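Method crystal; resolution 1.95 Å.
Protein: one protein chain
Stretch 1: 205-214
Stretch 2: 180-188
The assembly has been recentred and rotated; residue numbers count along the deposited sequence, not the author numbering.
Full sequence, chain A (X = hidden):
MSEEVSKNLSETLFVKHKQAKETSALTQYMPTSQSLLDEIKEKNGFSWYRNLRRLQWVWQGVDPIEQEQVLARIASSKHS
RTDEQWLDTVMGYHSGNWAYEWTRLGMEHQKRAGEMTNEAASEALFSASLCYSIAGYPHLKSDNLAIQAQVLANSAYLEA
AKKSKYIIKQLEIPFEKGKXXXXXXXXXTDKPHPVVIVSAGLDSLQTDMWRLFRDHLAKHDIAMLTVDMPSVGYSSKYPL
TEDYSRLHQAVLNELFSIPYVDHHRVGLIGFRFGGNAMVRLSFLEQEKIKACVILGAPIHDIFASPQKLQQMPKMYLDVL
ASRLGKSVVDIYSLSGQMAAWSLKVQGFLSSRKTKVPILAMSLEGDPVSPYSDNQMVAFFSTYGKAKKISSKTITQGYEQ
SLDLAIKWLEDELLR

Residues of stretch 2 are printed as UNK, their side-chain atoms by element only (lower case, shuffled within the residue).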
# COMPACT_ATOMS: atom_id res chain seq x y z
N LEU A 205 -0.14 -4.15 1.61
CA LEU A 205 0.97 -5.09 1.68
C LEU A 205 1.59 -5.14 0.29
O LEU A 205 0.92 -4.85 -0.70
CB LEU A 205 0.48 -6.49 2.09
CG LEU A 205 -0.38 -6.72 3.34
CD1 LEU A 205 -0.81 -8.18 3.40
CD2 LEU A 205 0.32 -6.32 4.64
N GLN A 206 2.86 -5.52 0.22
CA GLN A 206 3.58 -5.51 -1.06
C GLN A 206 3.00 -6.50 -2.07
O GLN A 206 3.24 -6.41 -3.29
CB GLN A 206 5.07 -5.77 -0.84
CG GLN A 206 5.40 -7.13 -0.26
CD GLN A 206 6.90 -7.36 -0.29
OE1 GLN A 206 7.44 -7.73 -1.32
NE2 GLN A 206 7.57 -7.11 0.83
N THR A 207 2.21 -7.45 -1.55
CA THR A 207 1.60 -8.48 -2.37
C THR A 207 0.24 -8.02 -2.95
O THR A 207 -0.47 -8.81 -3.55
CB THR A 207 1.46 -9.82 -1.56
OG1 THR A 207 0.96 -9.53 -0.26
CG2 THR A 207 2.81 -10.51 -1.40
N ASP A 208 -0.09 -6.74 -2.80
CA ASP A 208 -1.39 -6.23 -3.25
C ASP A 208 -1.35 -5.63 -4.66
O ASP A 208 -2.30 -4.97 -5.06
CB ASP A 208 -1.95 -5.16 -2.29
CG ASP A 208 -2.25 -5.69 -0.89
OD1 ASP A 208 -2.17 -6.92 -0.70
OD2 ASP A 208 -2.55 -4.88 0.01
N MET A 209 -0.28 -5.88 -5.41
CA MET A 209 -0.09 -5.19 -6.69
C MET A 209 0.21 -6.12 -7.87
O MET A 209 0.81 -5.69 -8.86
CB MET A 209 1.04 -4.16 -6.56
CG MET A 209 0.70 -3.04 -5.59
SD MET A 209 2.12 -2.02 -5.11
CE MET A 209 3.13 -3.21 -4.22
N TRP A 210 -0.20 -7.38 -7.74
CA TRP A 210 -0.04 -8.37 -8.79
C TRP A 210 -0.55 -7.90 -10.16
O TRP A 210 0.10 -8.16 -11.17
CB TRP A 210 -0.72 -9.69 -8.41
CG TRP A 210 -0.83 -10.60 -9.59
CD1 TRP A 210 -1.97 -10.94 -10.26
CD2 TRP A 210 0.25 -11.25 -10.26
NE1 TRP A 210 -1.66 -11.78 -11.30
CE2 TRP A 210 -0.31 -11.98 -11.33
CE3 TRP A 210 1.63 -11.30 -10.06
CZ2 TRP A 210 0.47 -12.74 -12.20
CZ3 TRP A 210 2.40 -12.05 -10.93
CH2 TRP A 210 1.82 -12.77 -11.98
N ARG A 211 -1.68 -7.21 -10.20
CA ARG A 211 -2.22 -6.75 -11.48
C ARG A 211 -1.42 -5.60 -12.10
O ARG A 211 -1.52 -5.34 -13.31
CB ARG A 211 -3.71 -6.38 -11.34
CG ARG A 211 -4.57 -7.55 -10.86
CD ARG A 211 -5.90 -7.66 -11.61
NE ARG A 211 -6.54 -8.96 -11.35
CZ ARG A 211 -7.74 -9.33 -11.80
NH1 ARG A 211 -8.46 -8.50 -12.55
NH2 ARG A 211 -8.22 -10.53 -11.49
N LEU A 212 -0.64 -4.91 -11.28
CA LEU A 212 0.24 -3.86 -11.82
C LEU A 212 1.23 -4.52 -12.77
O LEU A 212 1.44 -4.05 -13.88
CB LEU A 212 0.99 -3.16 -10.70
CG LEU A 212 2.01 -2.13 -11.15
CD1 LEU A 212 1.32 -1.11 -12.05
CD2 LEU A 212 2.60 -1.47 -9.91
N PHE A 213 1.82 -5.63 -12.32
CA PHE A 213 2.72 -6.43 -13.15
C PHE A 213 1.98 -7.17 -14.26
O PHE A 213 2.35 -7.06 -15.43
CB PHE A 213 3.50 -7.44 -12.28
CG PHE A 213 4.32 -8.43 -13.08
CD1 PHE A 213 5.53 -8.06 -13.64
CD2 PHE A 213 3.89 -9.73 -13.25
CE1 PHE A 213 6.29 -8.97 -14.36
CE2 PHE A 213 4.65 -10.64 -13.97
CZ PHE A 213 5.84 -10.26 -14.53
N ARG A 214 0.94 -7.92 -13.92
CA ARG A 214 0.28 -8.80 -14.90
C ARG A 214 -0.34 -8.06 -16.08
O ARG A 214 -0.21 -8.47 -17.22
CB ARG A 214 -0.79 -9.68 -14.24
CG ARG A 214 -1.23 -10.87 -15.08
CD ARG A 214 -2.56 -11.46 -14.54
NE ARG A 214 -3.61 -10.44 -14.55
CZ ARG A 214 -4.86 -10.63 -14.13
NH1 ARG A 214 -5.26 -11.81 -13.65
NH2 ARG A 214 -5.72 -9.62 -14.20
N UNK A 180 15.74 -7.40 4.31
CA UNK A 180 14.63 -6.82 3.58
C UNK A 180 14.05 -7.90 2.68
O UNK A 180 14.79 -8.50 1.91
c UNK A 180 15.51 -4.47 3.58
c UNK A 180 16.24 -3.36 2.81
c UNK A 180 15.11 -5.66 2.70
c UNK A 180 14.04 -5.28 1.69
N UNK A 181 12.76 -8.17 2.79
CA UNK A 181 12.11 -9.15 1.92
C UNK A 181 11.41 -8.47 0.75
O UNK A 181 10.52 -7.64 0.94
c UNK A 181 10.45 -11.01 1.73
o UNK A 181 11.66 -10.65 3.78
c UNK A 181 11.06 -9.98 2.67
N UNK A 182 11.81 -8.84 -0.46
CA UNK A 182 11.23 -8.24 -1.66
C UNK A 182 10.79 -9.30 -2.66
O UNK A 182 11.32 -10.42 -2.67
c UNK A 182 12.23 -7.24 -2.29
N UNK A 183 9.83 -8.97 -3.51
CA UNK A 183 9.37 -9.93 -4.51
C UNK A 183 9.67 -9.45 -5.93
O UNK A 183 9.15 -8.43 -6.38
c UNK A 183 7.87 -10.21 -4.36
c UNK A 183 7.52 -10.97 -3.12
c UNK A 183 7.18 -12.27 -2.93
n UNK A 183 6.95 -12.44 -1.59
c UNK A 183 7.15 -11.29 -0.97
n UNK A 183 7.50 -10.39 -1.87
N UNK A 184 10.50 -10.20 -6.64
CA UNK A 184 10.88 -9.89 -8.01
C UNK A 184 10.03 -10.67 -8.99
O UNK A 184 10.09 -11.89 -9.03
c UNK A 184 12.93 -8.44 -9.98
c UNK A 184 14.40 -10.48 -9.68
c UNK A 184 12.37 -10.19 -8.23
c UNK A 184 12.96 -9.94 -9.62
N UNK A 185 9.23 -9.96 -9.77
CA UNK A 185 8.36 -10.56 -10.77
C UNK A 185 8.98 -10.39 -12.15
O UNK A 185 9.19 -9.27 -12.60
c UNK A 185 7.00 -9.85 -10.76
c UNK A 185 6.38 -9.75 -9.41
c UNK A 185 6.16 -9.12 -7.31
n UNK A 185 5.14 -9.91 -7.60
c UNK A 185 5.25 -10.32 -8.91
n UNK A 185 6.92 -9.01 -8.39
N UNK A 186 9.25 -11.50 -12.83
CA UNK A 186 9.84 -11.44 -14.17
C UNK A 186 8.96 -12.14 -15.21
O UNK A 186 8.32 -13.13 -14.91
c UNK A 186 13.12 -10.51 -13.74
c UNK A 186 11.22 -12.09 -14.14
c UNK A 186 12.17 -11.51 -13.10
c UNK A 186 12.92 -12.63 -12.42
N UNK A 187 8.94 -11.62 -16.44
CA UNK A 187 8.21 -12.27 -17.52
C UNK A 187 8.94 -13.54 -17.95
O UNK A 187 8.32 -14.55 -18.32
c UNK A 187 8.06 -11.37 -18.74
o UNK A 187 9.36 -10.91 -19.15
c UNK A 187 7.20 -10.16 -18.41
N UNK A 188 10.27 -13.47 -17.88
CA UNK A 188 11.15 -14.58 -18.18
C UNK A 188 12.54 -14.22 -17.70
O UNK A 188 12.76 -13.13 -17.16
o UNK A 188 12.67 -13.21 -20.46
c UNK A 188 11.17 -14.89 -19.68
n UNK A 188 10.61 -13.23 -21.35
c UNK A 188 11.55 -13.70 -20.53

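Position 180 carries four side-chain carbons, forked at the first, one arm two carbons long. Branching at the beta carbon with a longer arm identifies I180; its nearest side-chain approach to stretch 1, I180 CG2 to Q206 NE2, is 6.8 Å, too far for contact.

Position 181 has one carbon bearing one oxygen and one carbon, with CB pointing sideways. It engages through its backbone: Q206 NE2 donates to O of position 181 at 3.0 Å, with a nearly linear N-H...O angle of 174°. The side-chain pattern is that of threonine, T181.

At position 182 a single carbon is present, directed away from stretch 1, leaving CA of position 182 to meet Q206 OE1 at 3.8 Å. The residue is alanine, A182.

Position 183 shows one carbon followed by a five-membered ring of three carbons and two nitrogens. One ring nitrogen lies at the ring edge 2.7 Å from Q206 OE1, while T207 CG2 sits over one ring face. Only an imidazole fits, giving H183. The nitrogen is ND1, donating to Q206 OE1 at an angle of 159°; T207 CG2 approaches H183 CE1 at 4.4 Å.

Position 184 has four carbons forked at the second, out of reach of stretch 1: L184.

Position 185 repeats the ring of three carbons and two nitrogens on one carbon, and CB points toward stretch 1. CB of position 185 lies 3.6 Å from the F213 ring centroid, 8° off the normal, a CH-pi contact over the face. The two rings themselves are oblique, with centroids 5.6 Å apart and planes at 44°. A ring carbon meets W210 CZ3, edge near edge. This is H185; W210 CZ3 to H185 CD2 is 3.9 Å.

Position 186 again has four carbons forked at the second. CB turns away, and backbone C of position 186 lies 3.7 Å from F213 CZ. This is L186.

Position 187 bears one carbon with one oxygen and one carbon. N of position 187 is 3.9 Å from F213 CZ, near the ring plane. This is T187, whose CG2 is 4.1 Å from F213 CZ.

Position 188 has two carbons, the second carrying one oxygen and one nitrogen, and makes no contact with stretch 1. This short amide is N188.

The contact therefore has two parts. The Q206 amide uses both ends, giving a hydrogen to T181 O and accepting one from H183 ND1. Farther along, F213 packs against H185 and the backbone that follows, with W210 alongside. Helix 210-214 and strand 180-186 run in similar directions, 27° apart, and their axes approach to 9.9 Å, a gap bridged by side chains. Together the stretches bury 370 Å².

Stretch 2 180-188: ITAHLHLTN
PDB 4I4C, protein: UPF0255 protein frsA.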